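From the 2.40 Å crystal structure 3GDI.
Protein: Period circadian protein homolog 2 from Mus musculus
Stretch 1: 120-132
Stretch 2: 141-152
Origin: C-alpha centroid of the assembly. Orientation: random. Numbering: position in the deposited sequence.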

# COMPACT_ATOMS: atom_id res chain seq x y z
N TYR A 120 2.49 7.39 24.71
CA TYR A 120 2.23 7.97 23.40
C TYR A 120 0.81 8.50 23.25
O TYR A 120 -0.09 8.13 23.99
CB TYR A 120 2.49 6.92 22.32
CG TYR A 120 3.94 6.55 22.16
CD1 TYR A 120 4.82 7.38 21.48
CD2 TYR A 120 4.44 5.37 22.70
CE1 TYR A 120 6.15 7.06 21.35
CE2 TYR A 120 5.79 5.03 22.57
CZ TYR A 120 6.63 5.89 21.89
OH TYR A 120 7.97 5.58 21.78
N GLN A 121 0.62 9.39 22.28
CA GLN A 121 -0.68 9.95 22.00
C GLN A 121 -0.81 10.06 20.49
O GLN A 121 0.04 10.67 19.83
CB GLN A 121 -0.81 11.34 22.61
CG GLN A 121 -0.69 11.39 24.11
CD GLN A 121 -0.72 12.81 24.62
OE1 GLN A 121 -1.73 13.51 24.48
NE2 GLN A 121 0.39 13.26 25.20
N PRO A 122 -1.86 9.47 19.91
CA PRO A 122 -2.08 9.51 18.46
C PRO A 122 -2.26 10.94 17.95
O PRO A 122 -2.91 11.76 18.59
CB PRO A 122 -3.32 8.65 18.28
CG PRO A 122 -4.08 8.88 19.55
CD PRO A 122 -2.99 8.80 20.59
N PHE A 123 -1.68 11.22 16.79
CA PHE A 123 -1.78 12.55 16.18
C PHE A 123 -2.05 12.44 14.69
O PHE A 123 -1.47 11.61 14.00
CB PHE A 123 -0.48 13.33 16.39
CG PHE A 123 -0.43 14.09 17.68
CD1 PHE A 123 -0.91 15.40 17.75
CD2 PHE A 123 0.06 13.49 18.83
CE1 PHE A 123 -0.90 16.10 18.95
CE2 PHE A 123 0.07 14.18 20.04
CZ PHE A 123 -0.41 15.49 20.10
N ARG A 124 -2.94 13.27 14.19
CA ARG A 124 -3.23 13.26 12.77
C ARG A 124 -2.34 14.36 12.25
O ARG A 124 -2.31 15.45 12.82
CB ARG A 124 -4.68 13.61 12.50
CG ARG A 124 -5.05 13.53 11.04
CD ARG A 124 -5.77 14.79 10.60
NE ARG A 124 -6.27 14.68 9.23
CZ ARG A 124 -6.77 15.69 8.53
NH1 ARG A 124 -6.85 16.90 9.08
NH2 ARG A 124 -7.20 15.50 7.29
N MET A 125 -1.59 14.09 11.19
CA MET A 125 -0.70 15.10 10.66
C MET A 125 -0.83 15.34 9.16
O MET A 125 -1.03 14.41 8.39
CB MET A 125 0.74 14.71 10.99
CG MET A 125 0.97 14.47 12.46
SD MET A 125 2.71 14.40 12.85
CE MET A 125 3.11 12.72 12.30
N THR A 126 -0.73 16.60 8.78
CA THR A 126 -0.81 16.99 7.38
C THR A 126 0.53 17.62 7.04
O THR A 126 0.94 18.60 7.66
CB THR A 126 -1.93 18.02 7.13
OG1 THR A 126 -3.08 17.68 7.92
CG2 THR A 126 -2.34 18.02 5.67
N PRO A 127 1.24 17.05 6.04
CA PRO A 127 2.55 17.51 5.58
C PRO A 127 2.54 18.54 4.46
O PRO A 127 1.86 18.36 3.44
CB PRO A 127 3.20 16.21 5.14
CG PRO A 127 2.06 15.53 4.47
CD PRO A 127 0.90 15.76 5.43
N TYR A 128 3.32 19.60 4.64
CA TYR A 128 3.44 20.67 3.65
C TYR A 128 4.90 20.96 3.36
O TYR A 128 5.72 21.06 4.28
CB TYR A 128 2.76 21.94 4.16
CG TYR A 128 1.26 21.81 4.30
CD1 TYR A 128 0.47 21.51 3.19
CD2 TYR A 128 0.63 22.01 5.52
CE1 TYR A 128 -0.91 21.40 3.30
CE2 TYR A 128 -0.75 21.90 5.65
CZ TYR A 128 -1.52 21.60 4.53
OH TYR A 128 -2.89 21.50 4.64
N LEU A 129 5.23 21.10 2.08
CA LEU A 129 6.60 21.40 1.67
C LEU A 129 6.81 22.91 1.83
O LEU A 129 6.03 23.71 1.31
CB LEU A 129 6.80 20.98 0.21
CG LEU A 129 8.21 20.59 -0.25
CD1 LEU A 129 8.13 20.00 -1.66
CD2 LEU A 129 9.12 21.81 -0.22
N VAL A 130 7.86 23.30 2.57
CA VAL A 130 8.14 24.72 2.82
C VAL A 130 9.63 25.05 2.95
O VAL A 130 10.39 24.32 3.58
CB VAL A 130 7.41 25.20 4.11
CG1 VAL A 130 7.93 26.54 4.55
CG2 VAL A 130 5.92 25.29 3.85
N LYS A 131 10.04 26.18 2.37
CA LYS A 131 11.43 26.64 2.41
C LYS A 131 11.77 27.48 3.65
O LYS A 131 10.92 28.20 4.18
CB LYS A 131 11.75 27.46 1.16
CG LYS A 131 11.73 26.67 -0.14
CD LYS A 131 12.04 27.59 -1.32
CE LYS A 131 13.39 28.27 -1.16
NZ LYS A 131 13.63 29.32 -2.20
N VAL A 132 13.02 27.39 4.09
CA VAL A 132 13.49 28.13 5.26
C VAL A 132 14.72 28.98 4.92
O VAL A 132 15.83 28.47 4.80
CB VAL A 132 13.85 27.19 6.42
CG1 VAL A 132 14.47 27.98 7.57
CG2 VAL A 132 12.60 26.45 6.90
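Stretch 2 (141-152) QLCCLLLAERVH

The apolar centre of the contact is the face of the sheet carrying F123, M125 and P127, opposed by R150, A148 and L146. M125 pairs with A148, their CA atoms 4.4 Å apart, and the small methyl of A148 lets the longer thioether chain lie close: M125 CG is 3.8 Å from A148 CB. L146 CD2 reaches both neighbours, 4.1 Å from M125 CB and 3.9 Å from P127 CB. Proline has no amide hydrogen to give, which suits P127 to a non-hydrogen-bonded pair with L146. At F123, ring atom CD1 meets A148 CB at 4.0 Å, while R150 CA lies over one face of the ring, 3.9 Å from its centroid in a CH-π contact.

This packing rests on an antiparallel pairing of stretch 2 with stretch 1. Both backbones are extended, their N-to-C directions differ by 138°, and the strand axes approach to 4.3 Å; the departure from 180° reflects the twist of the pair. Side chains alternate between the two faces, and the register puts the residues of each bridged pair on the same face.

The other face carries T126 and Y128 against L147 and L145. The β-branched T126 is at home in an extended strand, and the broad ring of Y128 offers its edge to the branched side chain of L147, with Y128 CE2 3.5 Å from L147 CD1.

Between the faces run the backbone hydrogen bonds. R124 N donates to E149 O at 2.7 Å, and E149 N returns a bond to R124 O at 2.8 Å. T126 and L147 exchange two bonds, each 3.0 Å from N to O; Y128 and L145 do the same at 2.7 Å. The intervening pairs bring CA hydrogens toward carbonyls, as where L146 CA lies 3.2 Å from T126 O. A water also joins the T126 side chain to the L147 backbone, hydrogen-bonded to T126 OG1 at 2.6 Å and donating to L147 O at 3.0 Å.

The contact becomes more polar toward its ends. At one, V132 N donates to Q141 O at 2.6 Å, and the aliphatic part of the Q141 side chain covers the valine, Q141 CG lying 3.9 Å from V132 CB; V132 CG2 also packs 3.6 Å from C143 SG. At the other, V151 N donates to P122 O at 3.1 Å, a carbonyl that proline can offer despite lacking an amide hydrogen. There R150 serves two roles: its CG packs 3.6 Å from F123 CZ, while its NE makes a weak hydrogen bond of 3.1 Å to Q121 OE1.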

# COMPACT_ATOMS: atom_id res chain seq x y z
N GLN A 141 16.97 26.58 2.13
CA GLN A 141 16.73 25.15 2.28
C GLN A 141 15.24 24.85 2.32
O GLN A 141 14.48 25.52 3.01
CB GLN A 141 17.37 24.62 3.57
CG GLN A 141 16.75 25.21 4.83
CD GLN A 141 16.77 24.24 5.99
OE1 GLN A 141 16.10 23.20 5.97
NE2 GLN A 141 17.55 24.57 7.02
N LEU A 142 14.83 23.82 1.58
CA LEU A 142 13.43 23.43 1.56
C LEU A 142 13.20 22.27 2.53
O LEU A 142 13.82 21.21 2.41
CB LEU A 142 13.00 23.02 0.14
CG LEU A 142 13.75 21.90 -0.60
CD1 LEU A 142 12.94 21.47 -1.81
CD2 LEU A 142 15.13 22.38 -1.01
N CYS A 143 12.32 22.49 3.51
CA CYS A 143 12.01 21.47 4.51
C CYS A 143 10.56 20.97 4.41
O CYS A 143 10.03 20.80 3.31
CB CYS A 143 12.29 22.01 5.92
SG CYS A 143 11.06 23.17 6.56
N CYS A 144 9.93 20.74 5.56
CA CYS A 144 8.56 20.24 5.61
C CYS A 144 7.84 20.65 6.89
O CYS A 144 8.25 20.29 7.98
CB CYS A 144 8.55 18.71 5.51
SG CYS A 144 6.96 17.95 5.95
N LEU A 145 6.77 21.42 6.74
CA LEU A 145 6.01 21.84 7.91
C LEU A 145 4.86 20.87 8.03
O LEU A 145 4.44 20.27 7.04
CB LEU A 145 5.50 23.28 7.73
CG LEU A 145 4.88 23.93 8.97
CD1 LEU A 145 4.98 25.43 8.84
CD2 LEU A 145 3.44 23.49 9.13
N LEU A 146 4.36 20.70 9.25
CA LEU A 146 3.25 19.78 9.48
C LEU A 146 2.31 20.27 10.55
O LEU A 146 2.74 20.72 11.61
CB LEU A 146 3.77 18.40 9.88
CG LEU A 146 4.52 17.56 8.85
CD1 LEU A 146 6.01 17.63 9.13
CD2 LEU A 146 4.05 16.12 8.93
N LEU A 147 1.02 20.17 10.27
CA LEU A 147 0.01 20.55 11.23
C LEU A 147 -0.39 19.25 11.91
O LEU A 147 -0.86 18.32 11.24
CB LEU A 147 -1.18 21.18 10.52
CG LEU A 147 -0.89 22.55 9.89
CD1 LEU A 147 -1.93 22.89 8.83
CD2 LEU A 147 -0.87 23.58 10.99
N ALA A 148 -0.18 19.17 13.22
CA ALA A 148 -0.50 17.96 13.97
C ALA A 148 -1.64 18.18 14.93
O ALA A 148 -1.61 19.09 15.75
CB ALA A 148 0.72 17.51 14.73
N GLU A 149 -2.65 17.32 14.83
CA GLU A 149 -3.81 17.41 15.70
C GLU A 149 -3.99 16.13 16.51
O GLU A 149 -4.04 15.03 15.96
CB GLU A 149 -5.07 17.66 14.88
CG GLU A 149 -6.35 17.60 15.70
CD GLU A 149 -7.57 17.88 14.85
OE1 GLU A 149 -8.70 17.80 15.39
OE2 GLU A 149 -7.40 18.19 13.65
N ARG A 150 -4.09 16.29 17.83
CA ARG A 150 -4.27 15.15 18.72
C ARG A 150 -5.63 14.53 18.41
O ARG A 150 -6.62 15.24 18.24
CB ARG A 150 -4.22 15.63 20.17
CG ARG A 150 -3.71 14.62 21.17
CD ARG A 150 -4.81 13.90 21.90
NE ARG A 150 -4.25 12.88 22.78
CZ ARG A 150 -4.97 12.07 23.56
NH1 ARG A 150 -6.30 12.15 23.56
NH2 ARG A 150 -4.36 11.17 24.31
N VAL A 151 -5.66 13.20 18.31
CA VAL A 151 -6.88 12.47 18.00
C VAL A 151 -7.55 11.89 19.25
O VAL A 151 -6.89 11.34 20.13
CB VAL A 151 -6.60 11.32 17.01
CG1 VAL A 151 -7.86 10.50 16.79
CG2 VAL A 151 -6.11 11.88 15.69
N HIS A 152 -8.88 12.02 19.31
CA HIS A 152 -9.65 11.52 20.44
C HIS A 152 -10.60 10.37 20.10
O HIS A 152 -11.23 10.35 19.04
CB HIS A 152 -10.46 12.65 21.08
CG HIS A 152 -9.62 13.67 21.77
ND1 HIS A 152 -9.15 14.80 21.14
CD2 HIS A 152 -9.09 13.68 23.02
CE1 HIS A 152 -8.36 15.46 21.97
NE2 HIS A 152 -8.30 14.80 23.11
O HOH W 1 -3.67 18.54 10.32